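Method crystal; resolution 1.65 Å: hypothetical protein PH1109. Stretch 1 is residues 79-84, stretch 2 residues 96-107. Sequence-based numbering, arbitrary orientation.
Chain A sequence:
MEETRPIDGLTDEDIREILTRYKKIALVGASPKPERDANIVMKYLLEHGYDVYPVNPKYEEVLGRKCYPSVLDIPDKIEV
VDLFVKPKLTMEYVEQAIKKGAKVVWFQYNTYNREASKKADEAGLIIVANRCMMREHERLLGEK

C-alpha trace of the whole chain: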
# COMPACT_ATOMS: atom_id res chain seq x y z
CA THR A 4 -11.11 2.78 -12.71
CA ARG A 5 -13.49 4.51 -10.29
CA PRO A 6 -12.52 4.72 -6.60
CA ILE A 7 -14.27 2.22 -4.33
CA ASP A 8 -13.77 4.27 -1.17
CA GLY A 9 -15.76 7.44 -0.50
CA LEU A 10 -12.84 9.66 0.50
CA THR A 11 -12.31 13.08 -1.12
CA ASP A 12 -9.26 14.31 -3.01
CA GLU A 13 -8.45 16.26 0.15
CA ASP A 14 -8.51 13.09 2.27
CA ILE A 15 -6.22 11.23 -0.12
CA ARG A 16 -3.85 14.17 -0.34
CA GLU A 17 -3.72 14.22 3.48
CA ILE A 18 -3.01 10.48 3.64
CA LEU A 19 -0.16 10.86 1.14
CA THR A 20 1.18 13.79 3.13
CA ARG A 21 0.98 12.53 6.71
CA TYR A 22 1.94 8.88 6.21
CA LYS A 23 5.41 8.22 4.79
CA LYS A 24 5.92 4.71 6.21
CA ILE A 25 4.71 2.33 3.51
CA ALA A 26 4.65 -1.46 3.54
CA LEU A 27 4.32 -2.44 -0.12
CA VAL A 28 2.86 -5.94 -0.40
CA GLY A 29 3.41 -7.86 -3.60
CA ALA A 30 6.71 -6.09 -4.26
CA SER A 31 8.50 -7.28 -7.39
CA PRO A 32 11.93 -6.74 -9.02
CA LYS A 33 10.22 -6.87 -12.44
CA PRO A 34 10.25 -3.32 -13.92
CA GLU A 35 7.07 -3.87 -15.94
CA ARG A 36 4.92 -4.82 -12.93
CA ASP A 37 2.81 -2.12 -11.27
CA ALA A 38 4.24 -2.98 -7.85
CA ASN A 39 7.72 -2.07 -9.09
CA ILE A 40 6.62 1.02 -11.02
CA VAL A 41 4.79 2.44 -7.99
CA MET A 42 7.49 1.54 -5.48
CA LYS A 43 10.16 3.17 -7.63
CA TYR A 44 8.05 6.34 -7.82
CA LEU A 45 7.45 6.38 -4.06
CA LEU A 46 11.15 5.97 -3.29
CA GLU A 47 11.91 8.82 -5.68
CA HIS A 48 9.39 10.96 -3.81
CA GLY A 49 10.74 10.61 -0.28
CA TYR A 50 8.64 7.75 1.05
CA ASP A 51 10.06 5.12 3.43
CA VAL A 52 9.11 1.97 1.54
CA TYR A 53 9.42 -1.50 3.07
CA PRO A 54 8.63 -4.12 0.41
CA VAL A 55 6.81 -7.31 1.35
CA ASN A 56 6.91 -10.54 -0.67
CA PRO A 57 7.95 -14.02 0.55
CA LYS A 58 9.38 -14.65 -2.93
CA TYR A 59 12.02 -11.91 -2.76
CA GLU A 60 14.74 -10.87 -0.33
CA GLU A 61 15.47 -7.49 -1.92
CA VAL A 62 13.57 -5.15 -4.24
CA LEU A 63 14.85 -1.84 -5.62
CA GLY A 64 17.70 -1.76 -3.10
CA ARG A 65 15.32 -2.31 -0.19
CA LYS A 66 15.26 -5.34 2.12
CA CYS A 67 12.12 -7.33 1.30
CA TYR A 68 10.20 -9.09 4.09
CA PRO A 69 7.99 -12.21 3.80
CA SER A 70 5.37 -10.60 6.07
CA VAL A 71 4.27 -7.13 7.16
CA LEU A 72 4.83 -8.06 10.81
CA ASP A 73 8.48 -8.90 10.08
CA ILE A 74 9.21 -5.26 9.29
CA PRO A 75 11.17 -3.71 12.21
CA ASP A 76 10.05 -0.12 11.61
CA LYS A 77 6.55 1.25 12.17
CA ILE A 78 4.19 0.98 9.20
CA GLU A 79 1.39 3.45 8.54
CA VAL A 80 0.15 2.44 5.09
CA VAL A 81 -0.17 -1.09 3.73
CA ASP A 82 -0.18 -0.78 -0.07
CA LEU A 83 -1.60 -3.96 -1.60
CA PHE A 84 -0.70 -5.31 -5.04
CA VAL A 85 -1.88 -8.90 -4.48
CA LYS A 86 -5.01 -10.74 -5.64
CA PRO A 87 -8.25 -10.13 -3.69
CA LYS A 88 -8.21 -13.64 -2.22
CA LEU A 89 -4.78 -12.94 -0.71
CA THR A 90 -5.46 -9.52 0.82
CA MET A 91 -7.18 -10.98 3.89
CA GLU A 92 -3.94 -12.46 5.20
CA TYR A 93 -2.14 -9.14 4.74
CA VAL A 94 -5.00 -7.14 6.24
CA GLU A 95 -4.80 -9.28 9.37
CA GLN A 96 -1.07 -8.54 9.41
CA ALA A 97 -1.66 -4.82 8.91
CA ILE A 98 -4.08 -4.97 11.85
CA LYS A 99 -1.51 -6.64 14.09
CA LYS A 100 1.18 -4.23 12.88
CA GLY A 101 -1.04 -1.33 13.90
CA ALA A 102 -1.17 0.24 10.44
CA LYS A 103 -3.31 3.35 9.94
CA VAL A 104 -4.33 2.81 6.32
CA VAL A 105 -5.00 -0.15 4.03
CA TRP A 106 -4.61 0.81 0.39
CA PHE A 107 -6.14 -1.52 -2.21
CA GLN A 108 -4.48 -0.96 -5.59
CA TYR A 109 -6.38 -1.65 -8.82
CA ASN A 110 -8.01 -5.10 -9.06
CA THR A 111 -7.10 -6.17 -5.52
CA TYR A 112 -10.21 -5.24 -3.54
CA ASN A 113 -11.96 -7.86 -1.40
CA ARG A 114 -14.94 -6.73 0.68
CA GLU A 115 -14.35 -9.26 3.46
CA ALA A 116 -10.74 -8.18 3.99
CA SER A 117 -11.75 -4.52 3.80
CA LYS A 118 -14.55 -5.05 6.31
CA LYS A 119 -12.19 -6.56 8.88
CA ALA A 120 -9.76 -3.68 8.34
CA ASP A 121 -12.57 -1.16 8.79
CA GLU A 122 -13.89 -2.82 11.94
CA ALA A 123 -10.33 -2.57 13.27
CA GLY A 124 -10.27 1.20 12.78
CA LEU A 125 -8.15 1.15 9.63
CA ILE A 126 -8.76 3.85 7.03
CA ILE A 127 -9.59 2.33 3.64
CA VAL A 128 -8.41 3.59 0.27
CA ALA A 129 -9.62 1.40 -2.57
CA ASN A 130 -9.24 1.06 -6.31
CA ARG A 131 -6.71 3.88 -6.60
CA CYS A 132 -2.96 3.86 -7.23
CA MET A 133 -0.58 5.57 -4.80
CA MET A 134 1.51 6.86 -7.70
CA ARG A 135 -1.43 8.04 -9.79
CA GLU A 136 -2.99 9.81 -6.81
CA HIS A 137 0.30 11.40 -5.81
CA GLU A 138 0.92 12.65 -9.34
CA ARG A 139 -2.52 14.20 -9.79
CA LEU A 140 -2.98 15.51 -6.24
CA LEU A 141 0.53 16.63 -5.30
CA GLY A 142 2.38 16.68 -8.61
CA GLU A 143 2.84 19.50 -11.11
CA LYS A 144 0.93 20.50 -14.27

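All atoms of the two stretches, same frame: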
# COMPACT_ATOMS: atom_id res chain seq x y z
N GLU A 79 2.62 2.68 8.48
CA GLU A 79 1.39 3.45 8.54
C GLU A 79 0.43 3.05 7.43
O GLU A 79 -0.78 2.94 7.65
CB GLU A 79 1.71 4.94 8.46
CG GLU A 79 2.72 5.39 9.52
CD GLU A 79 3.25 6.79 9.28
OE1 GLU A 79 3.70 7.07 8.15
OE2 GLU A 79 3.23 7.60 10.23
N VAL A 80 0.97 2.83 6.23
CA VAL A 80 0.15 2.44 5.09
C VAL A 80 0.56 1.09 4.51
O VAL A 80 1.74 0.84 4.24
CB VAL A 80 0.24 3.49 3.94
CG1 VAL A 80 -0.65 3.07 2.78
CG2 VAL A 80 -0.16 4.87 4.45
N VAL A 81 -0.42 0.21 4.33
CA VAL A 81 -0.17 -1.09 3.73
C VAL A 81 -0.74 -1.02 2.32
O VAL A 81 -1.96 -1.06 2.12
CB VAL A 81 -0.84 -2.22 4.52
CG1 VAL A 81 -0.58 -3.56 3.84
CG2 VAL A 81 -0.29 -2.25 5.94
N ASP A 82 0.16 -0.90 1.35
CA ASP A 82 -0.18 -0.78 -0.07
C ASP A 82 -0.21 -2.16 -0.72
O ASP A 82 0.83 -2.77 -0.94
CB ASP A 82 0.88 0.12 -0.71
CG ASP A 82 0.49 0.59 -2.09
OD1 ASP A 82 -0.72 0.66 -2.39
OD2 ASP A 82 1.41 0.93 -2.86
N LEU A 83 -1.42 -2.63 -1.03
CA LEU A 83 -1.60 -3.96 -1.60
C LEU A 83 -1.61 -4.12 -3.12
O LEU A 83 -2.39 -3.47 -3.82
CB LEU A 83 -2.90 -4.57 -1.06
CG LEU A 83 -3.08 -4.66 0.45
CD1 LEU A 83 -4.54 -4.97 0.75
CD2 LEU A 83 -2.17 -5.73 1.04
N PHE A 84 -0.78 -5.03 -3.62
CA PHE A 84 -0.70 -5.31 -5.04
C PHE A 84 -1.07 -6.77 -5.34
O PHE A 84 -0.97 -7.22 -6.48
CB PHE A 84 0.71 -5.02 -5.56
CG PHE A 84 0.99 -3.55 -5.75
CD1 PHE A 84 0.65 -2.91 -6.94
CD2 PHE A 84 1.57 -2.81 -4.73
CE1 PHE A 84 0.89 -1.55 -7.11
CE2 PHE A 84 1.81 -1.44 -4.89
CZ PHE A 84 1.47 -0.81 -6.08
N GLN A 96 -2.43 -8.93 9.04
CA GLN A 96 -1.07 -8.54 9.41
C GLN A 96 -1.03 -7.04 9.67
O GLN A 96 -0.46 -6.60 10.67
CB GLN A 96 -0.09 -8.88 8.28
CG GLN A 96 0.31 -10.34 8.21
CD GLN A 96 1.18 -10.64 7.00
OE1 GLN A 96 1.97 -9.79 6.57
NE2 GLN A 96 1.06 -11.84 6.46
N ALA A 97 -1.62 -6.27 8.77
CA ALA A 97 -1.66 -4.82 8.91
C ALA A 97 -2.33 -4.45 10.24
O ALA A 97 -1.91 -3.51 10.91
CB ALA A 97 -2.44 -4.20 7.75
N ILE A 98 -3.36 -5.21 10.60
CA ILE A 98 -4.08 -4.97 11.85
C ILE A 98 -3.14 -5.18 13.02
O ILE A 98 -3.07 -4.35 13.92
CB ILE A 98 -5.27 -5.94 12.01
CG1 ILE A 98 -6.25 -5.75 10.86
CG2 ILE A 98 -6.00 -5.66 13.32
CD1 ILE A 98 -6.74 -4.34 10.72
N LYS A 99 -2.45 -6.31 13.02
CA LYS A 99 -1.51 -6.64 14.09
C LYS A 99 -0.37 -5.64 14.15
O LYS A 99 0.11 -5.29 15.23
CB LYS A 99 -0.95 -8.05 13.90
CG LYS A 99 -1.95 -9.18 14.13
CD LYS A 99 -2.62 -9.06 15.49
CE LYS A 99 -3.19 -10.38 15.97
NZ LYS A 99 -2.09 -11.35 16.29
N LYS A 100 0.08 -5.19 12.98
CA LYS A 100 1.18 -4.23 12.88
C LYS A 100 0.76 -2.85 13.37
O LYS A 100 1.61 -2.01 13.69
CB LYS A 100 1.65 -4.14 11.43
CG LYS A 100 2.84 -3.22 11.19
CD LYS A 100 4.08 -3.71 11.92
CE LYS A 100 5.27 -2.79 11.64
NZ LYS A 100 6.50 -3.24 12.34
N GLY A 101 -0.55 -2.61 13.44
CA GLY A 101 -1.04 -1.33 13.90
C GLY A 101 -1.03 -0.26 12.82
O GLY A 101 -0.90 0.93 13.11
N ALA A 102 -1.16 -0.69 11.56
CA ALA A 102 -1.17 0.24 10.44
C ALA A 102 -2.33 1.21 10.59
O ALA A 102 -3.27 0.95 11.34
CB ALA A 102 -1.28 -0.53 9.13
N LYS A 103 -2.27 2.33 9.88
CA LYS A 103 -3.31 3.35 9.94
C LYS A 103 -4.19 3.32 8.69
O LYS A 103 -5.35 3.72 8.73
CB LYS A 103 -2.69 4.74 10.07
CG LYS A 103 -1.86 4.96 11.32
CD LYS A 103 -2.72 4.99 12.56
CE LYS A 103 -1.90 5.34 13.79
NZ LYS A 103 -2.73 5.38 15.02
N VAL A 104 -3.62 2.85 7.59
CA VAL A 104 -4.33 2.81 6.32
C VAL A 104 -4.07 1.53 5.52
O VAL A 104 -2.95 1.02 5.50
CB VAL A 104 -3.91 4.00 5.42
CG1 VAL A 104 -4.61 3.93 4.07
CG2 VAL A 104 -4.22 5.32 6.12
N VAL A 105 -5.12 1.01 4.89
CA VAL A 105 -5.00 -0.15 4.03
C VAL A 105 -5.33 0.42 2.66
O VAL A 105 -6.40 1.00 2.47
CB VAL A 105 -6.01 -1.26 4.39
CG1 VAL A 105 -5.84 -2.44 3.43
CG2 VAL A 105 -5.78 -1.72 5.82
N TRP A 106 -4.41 0.27 1.72
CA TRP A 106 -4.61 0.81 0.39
C TRP A 106 -4.70 -0.31 -0.65
O TRP A 106 -3.71 -0.97 -0.94
CB TRP A 106 -3.45 1.75 0.05
CG TRP A 106 -3.64 2.54 -1.22
CD1 TRP A 106 -3.87 2.04 -2.47
CD2 TRP A 106 -3.58 3.96 -1.36
NE1 TRP A 106 -3.95 3.06 -3.38
CE2 TRP A 106 -3.77 4.25 -2.73
CE3 TRP A 106 -3.36 5.03 -0.47
CZ2 TRP A 106 -3.77 5.56 -3.23
CZ3 TRP A 106 -3.36 6.33 -0.97
CH2 TRP A 106 -3.57 6.58 -2.34
N PHE A 107 -5.90 -0.51 -1.19
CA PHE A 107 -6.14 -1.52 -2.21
C PHE A 107 -5.87 -0.94 -3.60
O PHE A 107 -6.59 -0.06 -4.06
CB PHE A 107 -7.59 -2.01 -2.15
CG PHE A 107 -7.91 -2.85 -0.94
CD1 PHE A 107 -7.75 -4.23 -0.97
CD2 PHE A 107 -8.39 -2.26 0.23
CE1 PHE A 107 -8.06 -5.02 0.14
CE2 PHE A 107 -8.70 -3.04 1.34
CZ PHE A 107 -8.54 -4.42 1.30

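Strands 80-83 and 104-107 lie side by side and run parallel, with 15° between their directions. Val80 pairs with Val104, Val81 with Val105, Asp82 with Trp106, and Leu83 with Phe107. Val81 bonds to Val104 and Trp106, the two residues flanking its partner Val105, as is usual in parallel sheet. Val81 N donates to Val104 O at 2.9 Å, and Trp106 N donates to Val81 O at 2.8 Å. Leu83 N then donates to Trp106 O at 2.8 Å. At the start of the ladder Glu79 O accepts twice, from Lys103 N and from Val104 N, each at 2.8 Å. Val80 makes no such bond to stretch 2, but its CA approaches Val104 O at 3.4 Å in a CA-H...O contact.

Side chains alternate between the two faces of the sheet. Val80, Asp82, Val104 and Trp106 share one face. Val81, Leu83, Val105 and Phe107 share the other.

All four valines have chi1 near 180° (t), a common rotamer for valine in strands. Both methyls of Val80 lie near Val104, and CG1 also reaches Trp106. Val80 CG2 lies 4.0 Å from Val104 CB, and Val80 CG1 lies 4.1 Å from Trp106 CB. In Val81 the t rotamer brings CG2 to the helix and the turn after it. Val81 CG2 is 3.4 Å from Ala97 CB and 3.8 Å from Ala102 CB. Both alanines point toward stretch 1, and their CB atoms are the points of contact with Val81 CG2.

Gly101 sits between helix and strand with phi/psi of 81/29. A CB at these angles would be jammed against the carbonyl O of Lys100. The turn is a Schellman motif, with Ala102 N bonded to Ala97 O at 3.0 Å. It thus ties together the two alanines that meet Val81.

Leu83 is m at chi1 and t at chi2. This conformation places CD1 over one face of the Phe107 ring, 4.0 Å from the centroid and 28° off the normal, a CH-pi contact. Phe107 has chi1 of -71° (m) and chi2 of -89°. The same Leu83 CD1 is 3.9 Å from Val105 CG1, so one methyl touches two neighbours.

Asp82 and Trp106 both have t chi1. Asp82 OD1 reaches 3.4 Å from Trp106 CD1, oblique to the ring. This is a close contact, not a hydrogen bond; OD1 is bonded to a residue just outside the stretches. Trp106 NE1 finds its partner elsewhere in the structure.

Glu79 and Lys103 meet through their backbones. The Glu79 side chain points away, and the end of Lys103 also leads away.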